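Local coordinates for receptor-like protein kinase ANXUR1 (PDB 6FIG), which probably acts as a cell-surface serine/threonine receptor kinase in plant reproduction, with a malectin-like ectodomain outside the membrane, at residues Tyr52-Phe58 with Phe150-Asn154; Leu76-Pro82 with Leu104-Ala110. One frame throughout, in Å; residues are numbered along the deposited sequence.

In the fold
Contacts 1 and 2 illustrate how a malectin-like beta-sandwich is assembled: one joins strands within a sheet, the other packs one sheet on another. Their centres lie 10 Å apart, and strand 151-161, which supplies Phe-150 to Asn-154, is the sheet neighbour of strand 73-80, which supplies Leu-76 to Phe-80. Asn-154 joins them: Asn-154 OD1 lies 2.7 Å from Tyr-81 N and Asn-154 N 2.9 Å from Tyr-79 O, both probable hydrogen bonds. The calcium ion sits at the Asn-154 end of contact 1, about 10 Å from the nearest atom of the Phe-80 side chain of contact 2, whose far side carries the glycan on Asn-107.

Contact 1 (Tyr52-Phe58 with Phe150-Asn154); sequences YMTARIF and FAFIN. With CA (calcium ion), chain I.
Strand pairing that ends in a metal site is the principle: 54-58 runs antiparallel to 151-153, with axes approaching to 4.7 Å at 162°. Tyr-52 and Met-53 form the turn leading in (phi/psi -66/-31 and -81/-5). Thr-54 becomes extended and, with chi1 near p, chelates calcium through O and OG1, each 2.4 Å from the ion; its O also accepts a hydrogen bond from Asn-154 ND2 (2.9 Å). Ala-55 lies opposite Asn-154 (CA-CA 4.3 Å), its CB 3.4 Å from Asn-154 ND2. Arg-56 and Ile-153 form a hydrogen-bonded pair, Arg-56 N to Ile-153 O 3.0 Å and Ile-153 N to Arg-56 O 3.1 Å; the t,t,m side chain of Arg-56 leads away to a salt bridge with Asp-25. Ile-57 faces Phe-152 in a non-hydrogen-bonded pair (CA-CA 4.5 Å), setting its CD1 3.7 Å from Phe-152 CB and its CG2 3.8 Å from Phe-150 CD1. Phe-58 and Ala-151 hydrogen-bond, Phe-58 N to Ala-151 O and Ala-151 N to Phe-58 O, both 2.9 Å. On the face shared with Arg-56, Ala-151 CB meets the edge of the m-rotamer Phe-58 ring, while Phe-58 CE2 lies 3.7 Å from Ile-153 CG2. At Asn-154 (phi/psi -102/-32) strand 151-161 is interrupted: Asn-154 O binds calcium at 2.4 Å and OD1 accepts a hydrogen bond from Tyr-81 N; Ser-7, Cys-8 and Pro-51 supply the other three ligands. Because Thr-54 O serves both the ion and Asn-154 ND2, coordination and pairing are coupled, and calcium ties the start of strand 54-58 to the break in strand 151-161.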
loop_
_atom_site.group_PDB
_atom_site.type_symbol
_atom_site.label_atom_id
_atom_site.label_comp_id
_atom_site.label_asym_id
_atom_site.label_seq_id
_atom_site.Cartn_x
_atom_site.Cartn_y
_atom_site.Cartn_z
ATOM N N TYR A 52 17.548 -8.267 7.528
ATOM C CA TYR A 52 18.236 -9.145 8.479
ATOM C C TYR A 52 19.764 -9.023 8.581
ATOM O O TYR A 52 20.296 -9.253 9.659
ATOM C CB TYR A 52 17.867 -10.606 8.210
ATOM C CG TYR A 52 16.387 -10.881 8.325
ATOM C CD1 TYR A 52 15.762 -10.911 9.571
ATOM C CD2 TYR A 52 15.607 -11.098 7.186
ATOM C CE1 TYR A 52 14.404 -11.159 9.679
ATOM C CE2 TYR A 52 14.246 -11.350 7.289
ATOM C CZ TYR A 52 13.656 -11.384 8.532
ATOM O OH TYR A 52 12.308 -11.608 8.648
ATOM N N MET A 53 20.466 -8.678 7.497
ATOM C CA MET A 53 21.931 -8.686 7.519
ATOM C C MET A 53 22.550 -7.444 8.145
ATOM O O MET A 53 23.762 -7.389 8.307
ATOM C CB MET A 53 22.506 -8.912 6.113
ATOM C CG MET A 53 22.277 -10.330 5.617
ATOM S SD MET A 53 23.145 -11.582 6.592
ATOM C CE MET A 53 24.832 -11.360 6.050
ATOM N N THR A 54 21.734 -6.460 8.505
ATOM C CA THR A 54 22.222 -5.243 9.120
ATOM C C THR A 54 21.505 -5.051 10.434
ATOM O O THR A 54 20.320 -5.333 10.530
ATOM C CB THR A 54 21.949 -4.045 8.210
ATOM O OG1 THR A 54 20.586 -4.121 7.733
ATOM C CG2 THR A 54 22.911 -4.059 7.048
ATOM N N ALA A 55 22.217 -4.550 11.436
ATOM C CA ALA A 55 21.636 -4.327 12.745
ATOM C C ALA A 55 22.137 -3.035 13.320
ATOM O O ALA A 55 23.137 -2.484 12.872
ATOM C CB ALA A 55 21.965 -5.487 13.677
ATOM N N ARG A 56 21.405 -2.547 14.309
ATOM C CA ARG A 56 21.914 -1.544 15.210
ATOM C C ARG A 56 22.169 -2.263 16.535
ATOM O O ARG A 56 21.345 -3.064 16.966
ATOM C CB ARG A 56 20.892 -0.428 15.382
ATOM C CG ARG A 56 21.433 0.734 16.185
ATOM C CD ARG A 56 20.551 1.954 16.111
ATOM N NE ARG A 56 20.541 2.539 14.772
ATOM C CZ ARG A 56 21.496 3.298 14.241
ATOM N NH1 ARG A 56 22.615 3.595 14.903
ATOM N NH2 ARG A 56 21.317 3.762 13.006
ATOM N N ILE A 57 23.280 -1.940 17.185
ATOM C CA ILE A 57 23.703 -2.593 18.421
ATOM C C ILE A 57 23.694 -1.541 19.542
ATOM O O ILE A 57 24.257 -0.460 19.370
ATOM C CB ILE A 57 25.132 -3.161 18.297
ATOM C CG1 ILE A 57 25.309 -3.997 17.009
ATOM C CG2 ILE A 57 25.479 -4.012 19.518
ATOM C CD1 ILE A 57 24.424 -5.213 16.904
ATOM N N PHE A 58 23.042 -1.872 20.662
ATOM C CA PHE A 58 22.931 -1.000 21.828
ATOM C C PHE A 58 23.646 -1.635 23.010
ATOM O O PHE A 58 23.296 -2.735 23.424
ATOM C CB PHE A 58 21.456 -0.772 22.215
ATOM C CG PHE A 58 20.593 -0.272 21.098
ATOM C CD1 PHE A 58 20.823 0.974 20.553
ATOM C CD2 PHE A 58 19.538 -1.045 20.613
ATOM C CE1 PHE A 58 20.017 1.465 19.537
ATOM C CE2 PHE A 58 18.730 -0.560 19.586
ATOM C CZ PHE A 58 18.982 0.691 19.050
ATOM N N PHE A 150 24.000 -6.953 25.790
ATOM C CA PHE A 150 23.712 -5.900 24.828
ATOM C C PHE A 150 22.386 -6.205 24.120
ATOM O O PHE A 150 21.879 -7.333 24.150
ATOM C CB PHE A 150 24.858 -5.751 23.823
ATOM C CG PHE A 150 25.044 -6.939 22.919
ATOM C CD1 PHE A 150 24.487 -6.952 21.647
ATOM C CD2 PHE A 150 25.772 -8.044 23.342
ATOM C CE1 PHE A 150 24.647 -8.049 20.811
ATOM C CE2 PHE A 150 25.957 -9.134 22.509
ATOM C CZ PHE A 150 25.391 -9.140 21.242
ATOM N N ALA A 151 21.833 -5.183 23.499
ATOM C CA ALA A 151 20.597 -5.319 22.722
ATOM C C ALA A 151 20.926 -5.118 21.261
ATOM O O ALA A 151 21.929 -4.501 20.904
ATOM C CB ALA A 151 19.561 -4.318 23.202
ATOM N N PHE A 152 20.073 -5.638 20.396
ATOM C CA PHE A 152 20.225 -5.416 18.966
ATOM C C PHE A 152 18.870 -5.464 18.319
ATOM O O PHE A 152 17.898 -5.978 18.898
ATOM C CB PHE A 152 21.193 -6.432 18.319
ATOM C CG PHE A 152 20.633 -7.810 18.167
ATOM C CD1 PHE A 152 20.518 -8.659 19.264
ATOM C CD2 PHE A 152 20.196 -8.267 16.930
ATOM C CE1 PHE A 152 19.981 -9.931 19.130
ATOM C CE2 PHE A 152 19.660 -9.536 16.788
ATOM C CZ PHE A 152 19.547 -10.369 17.884
ATOM N N ILE A 153 18.807 -4.906 17.120
ATOM C CA ILE A 153 17.565 -4.891 16.338
ATOM C C ILE A 153 17.964 -4.838 14.865
ATOM O O ILE A 153 18.888 -4.111 14.493
ATOM C CB ILE A 153 16.673 -3.681 16.745
ATOM C CG1 ILE A 153 15.339 -3.651 15.977
ATOM C CG2 ILE A 153 17.418 -2.353 16.599
ATOM C CD1 ILE A 153 14.374 -4.769 16.337
ATOM N N ASN A 154 17.278 -5.609 14.027
ATOM C CA ASN A 154 17.543 -5.590 12.581
ATOM C C ASN A 154 16.523 -4.795 11.786
ATOM O O ASN A 154 16.860 -4.162 10.777
ATOM C CB ASN A 154 17.624 -7.002 12.043
ATOM C CG ASN A 154 18.717 -7.798 12.711
ATOM O OD1 ASN A 154 18.481 -8.420 13.742
ATOM N ND2 ASN A 154 19.921 -7.760 12.146
HETATM CA CA CA I . 18.724 -4.059 9.247
#

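Contact 2 (Leu76-Pro82 with Leu104-Ala110); sequences LRLYFYP and LLSNFSA. With NAG (2-acetamido-2-deoxy-beta-D-glucopyranose), chain C.
Packing between beta-sandwich layers is side-chain work, centred here on Phe-80. Residues 76-80, part of strand 73-80, are extended and send Leu-76, Leu-78 and Phe-80 toward 104-110; Leu-78 CA lies 10.0 Å from Leu-104 CA, but Pro-82 CA only 6.0 Å from Ala-110 CA. Phe-80, chi1 m, offers a ring face to the edge of Phe-108, chi1 t, in an edge-to-face pair with centroids 5.0 Å apart and planes at 55°; its CZ also meets Leu-105 CD1 at 3.9 Å. Ala-110, opening helix 110-117 after the N-cap Ser-109, closes the Pro-82 end: its CB lies 4.2 Å from Pro-82 CG and 4.4 Å from Phe-80 CB. Leu-104, chi1 m, places CD1 3.4 Å from Leu-76 CD2. A classic bulge at Leu-104 and Leu-105, both opposite Val-97, lets consecutive leucines turn inward. The chain corners at Ser-106 and Asn-107, whose ND2 is covalently N-linked to NAG C1 (1.4 Å). Apolar contacts therefore join strand 73-80 to strand 102-108 and the start of helix 110-117, with the sugar outside.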
loop_
_atom_site.group_PDB
_atom_site.type_symbol
_atom_site.label_atom_id
_atom_site.label_comp_id
_atom_site.label_asym_id
_atom_site.label_seq_id
_atom_site.Cartn_x
_atom_site.Cartn_y
_atom_site.Cartn_z
ATOM N N LEU A 76 3.138 -3.372 15.395
ATOM C CA LEU A 76 4.564 -3.153 15.596
ATOM C C LEU A 76 5.238 -4.463 15.339
ATOM O O LEU A 76 4.877 -5.482 15.970
ATOM C CB LEU A 76 4.855 -2.675 17.012
ATOM C CG LEU A 76 6.320 -2.664 17.449
ATOM C CD1 LEU A 76 7.115 -1.615 16.674
ATOM C CD2 LEU A 76 6.438 -2.372 18.938
ATOM N N ARG A 77 6.217 -4.488 14.444
ATOM C CA ARG A 77 7.027 -5.656 14.226
ATOM C C ARG A 77 8.483 -5.384 14.539
ATOM O O ARG A 77 9.002 -4.333 14.168
ATOM C CB ARG A 77 6.964 -6.131 12.783
ATOM C CG ARG A 77 5.594 -6.615 12.385
ATOM C CD ARG A 77 5.542 -7.022 10.943
ATOM N NE ARG A 77 4.173 -7.374 10.595
ATOM C CZ ARG A 77 3.564 -7.069 9.455
ATOM N NH1 ARG A 77 4.165 -6.392 8.491
ATOM N NH2 ARG A 77 2.296 -7.423 9.288
ATOM N N LEU A 78 9.111 -6.353 15.173
ATOM C CA LEU A 78 10.526 -6.305 15.515
ATOM C C LEU A 78 11.194 -7.508 14.860
ATOM O O LEU A 78 10.772 -8.655 15.075
ATOM C CB LEU A 78 10.710 -6.364 17.027
ATOM C CG LEU A 78 9.966 -5.280 17.812
ATOM C CD1 LEU A 78 10.166 -5.480 19.285
ATOM C CD2 LEU A 78 10.409 -3.876 17.415
ATOM N N TYR A 79 12.218 -7.244 14.050
ATOM C CA TYR A 79 12.939 -8.270 13.284
ATOM C C TYR A 79 14.301 -8.505 13.919
ATOM O O TYR A 79 15.054 -7.543 14.137
ATOM C CB TYR A 79 13.153 -7.819 11.833
ATOM C CG TYR A 79 11.890 -7.703 10.992
ATOM C CD1 TYR A 79 10.933 -6.725 11.239
ATOM C CD2 TYR A 79 11.666 -8.583 9.931
ATOM C CE1 TYR A 79 9.775 -6.635 10.473
ATOM C CE2 TYR A 79 10.521 -8.494 9.142
ATOM C CZ TYR A 79 9.584 -7.517 9.410
ATOM O OH TYR A 79 8.459 -7.460 8.608
ATOM N N PHE A 80 14.622 -9.767 14.168
ATOM C CA PHE A 80 15.886 -10.149 14.774
ATOM C C PHE A 80 16.572 -11.263 13.990
ATOM O O PHE A 80 15.938 -12.248 13.612
ATOM C CB PHE A 80 15.639 -10.648 16.186
ATOM C CG PHE A 80 14.986 -9.646 17.088
ATOM C CD1 PHE A 80 15.705 -8.589 17.600
ATOM C CD2 PHE A 80 13.630 -9.767 17.429
ATOM C CE1 PHE A 80 15.095 -7.672 18.446
ATOM C CE2 PHE A 80 13.026 -8.854 18.272
ATOM C CZ PHE A 80 13.759 -7.808 18.788
ATOM N N TYR A 81 17.870 -11.094 13.769
ATOM C CA TYR A 81 18.717 -12.105 13.132
ATOM C C TYR A 81 19.958 -12.293 14.021
ATOM O O TYR A 81 20.919 -11.546 13.877
ATOM C CB TYR A 81 19.113 -11.641 11.730
ATOM C CG TYR A 81 20.051 -12.588 11.023
ATOM C CD1 TYR A 81 19.679 -13.905 10.790
ATOM C CD2 TYR A 81 21.302 -12.168 10.577
ATOM C CE1 TYR A 81 20.539 -14.788 10.143
ATOM C CE2 TYR A 81 22.168 -13.042 9.923
ATOM C CZ TYR A 81 21.778 -14.351 9.708
ATOM O OH TYR A 81 22.656 -15.211 9.061
ATOM N N PRO A 82 19.926 -13.267 14.956
ATOM C CA PRO A 82 21.102 -13.452 15.807
ATOM C C PRO A 82 22.309 -13.910 15.000
ATOM O O PRO A 82 22.215 -14.850 14.216
ATOM C CB PRO A 82 20.664 -14.512 16.827
ATOM C CG PRO A 82 19.448 -15.146 16.270
ATOM C CD PRO A 82 18.818 -14.164 15.335
ATOM N N LEU A 104 7.143 -5.578 25.925
ATOM C CA LEU A 104 7.019 -6.562 24.852
ATOM C C LEU A 104 7.924 -7.741 25.085
ATOM O O LEU A 104 7.510 -8.906 24.936
ATOM C CB LEU A 104 7.368 -5.924 23.494
ATOM C CG LEU A 104 6.616 -4.631 23.193
ATOM C CD1 LEU A 104 7.087 -4.046 21.881
ATOM C CD2 LEU A 104 5.109 -4.809 23.198
ATOM N N LEU A 105 9.181 -7.444 25.397
ATOM C CA LEU A 105 10.206 -8.448 25.572
ATOM C C LEU A 105 10.974 -8.134 26.835
ATOM O O LEU A 105 11.177 -6.966 27.159
ATOM C CB LEU A 105 11.143 -8.435 24.377
ATOM C CG LEU A 105 10.535 -8.798 23.039
ATOM C CD1 LEU A 105 11.504 -8.435 21.913
ATOM C CD2 LEU A 105 10.171 -10.260 23.006
ATOM N N SER A 106 11.416 -9.162 27.558
ATOM C CA SER A 106 12.106 -8.990 28.838
ATOM C C SER A 106 13.048 -10.165 29.009
ATOM O O SER A 106 12.625 -11.316 28.822
ATOM C CB SER A 106 11.121 -8.924 30.010
ATOM O OG SER A 106 11.786 -8.769 31.262
ATOM N N ASN A 107 14.315 -9.891 29.302
ATOM C CA ASN A 107 15.348 -10.935 29.345
ATOM C C ASN A 107 15.389 -11.788 28.068
ATOM O O ASN A 107 15.648 -12.998 28.102
ATOM C CB ASN A 107 15.114 -11.835 30.559
ATOM C CG ASN A 107 16.300 -12.731 30.849
ATOM O OD1 ASN A 107 17.439 -12.274 30.928
ATOM N ND2 ASN A 107 16.033 -14.017 30.994
ATOM N N PHE A 108 15.160 -11.133 26.944
ATOM C CA PHE A 108 14.968 -11.791 25.658
ATOM C C PHE A 108 16.282 -12.203 25.025
ATOM O O PHE A 108 17.159 -11.360 24.787
ATOM C CB PHE A 108 14.215 -10.848 24.735
ATOM C CG PHE A 108 14.191 -11.274 23.296
ATOM C CD1 PHE A 108 13.579 -12.470 22.924
ATOM C CD2 PHE A 108 14.750 -10.459 22.306
ATOM C CE1 PHE A 108 13.535 -12.855 21.602
ATOM C CE2 PHE A 108 14.724 -10.851 20.973
ATOM C CZ PHE A 108 14.096 -12.054 20.622
ATOM N N SER A 109 16.402 -13.503 24.740
ATOM C CA SER A 109 17.538 -14.070 24.028
ATOM C C SER A 109 17.063 -14.493 22.650
ATOM O O SER A 109 16.396 -15.528 22.498
ATOM C CB SER A 109 18.113 -15.285 24.755
ATOM O OG SER A 109 19.164 -15.881 23.991
ATOM N N ALA A 110 17.417 -13.708 21.645
ATOM C CA ALA A 110 17.143 -14.070 20.262
ATOM C C ALA A 110 17.844 -15.380 19.869
ATOM O O ALA A 110 17.265 -16.220 19.158
ATOM C CB ALA A 110 17.580 -12.955 19.334
HETATM C C1 NAG C . 17.036 -15.024 31.275
HETATM C C2 NAG C . 16.845 -15.568 32.683
HETATM C C3 NAG C . 17.745 -16.775 32.933
HETATM C C4 NAG C . 17.622 -17.800 31.810
HETATM C C5 NAG C . 17.876 -17.131 30.465
HETATM C C6 NAG C . 17.721 -18.078 29.276
HETATM C C7 NAG C . 16.238 -13.786 34.268
HETATM C C8 NAG C . 16.788 -12.726 35.176
HETATM N N2 NAG C . 17.157 -14.506 33.625
HETATM O O3 NAG C . 17.421 -17.376 34.189
HETATM O O4 NAG C . 18.607 -18.824 32.046
HETATM O O5 NAG C . 16.944 -16.061 30.301
HETATM O O6 NAG C . 16.373 -18.544 29.189
HETATM O O7 NAG C . 15.045 -13.965 34.160
#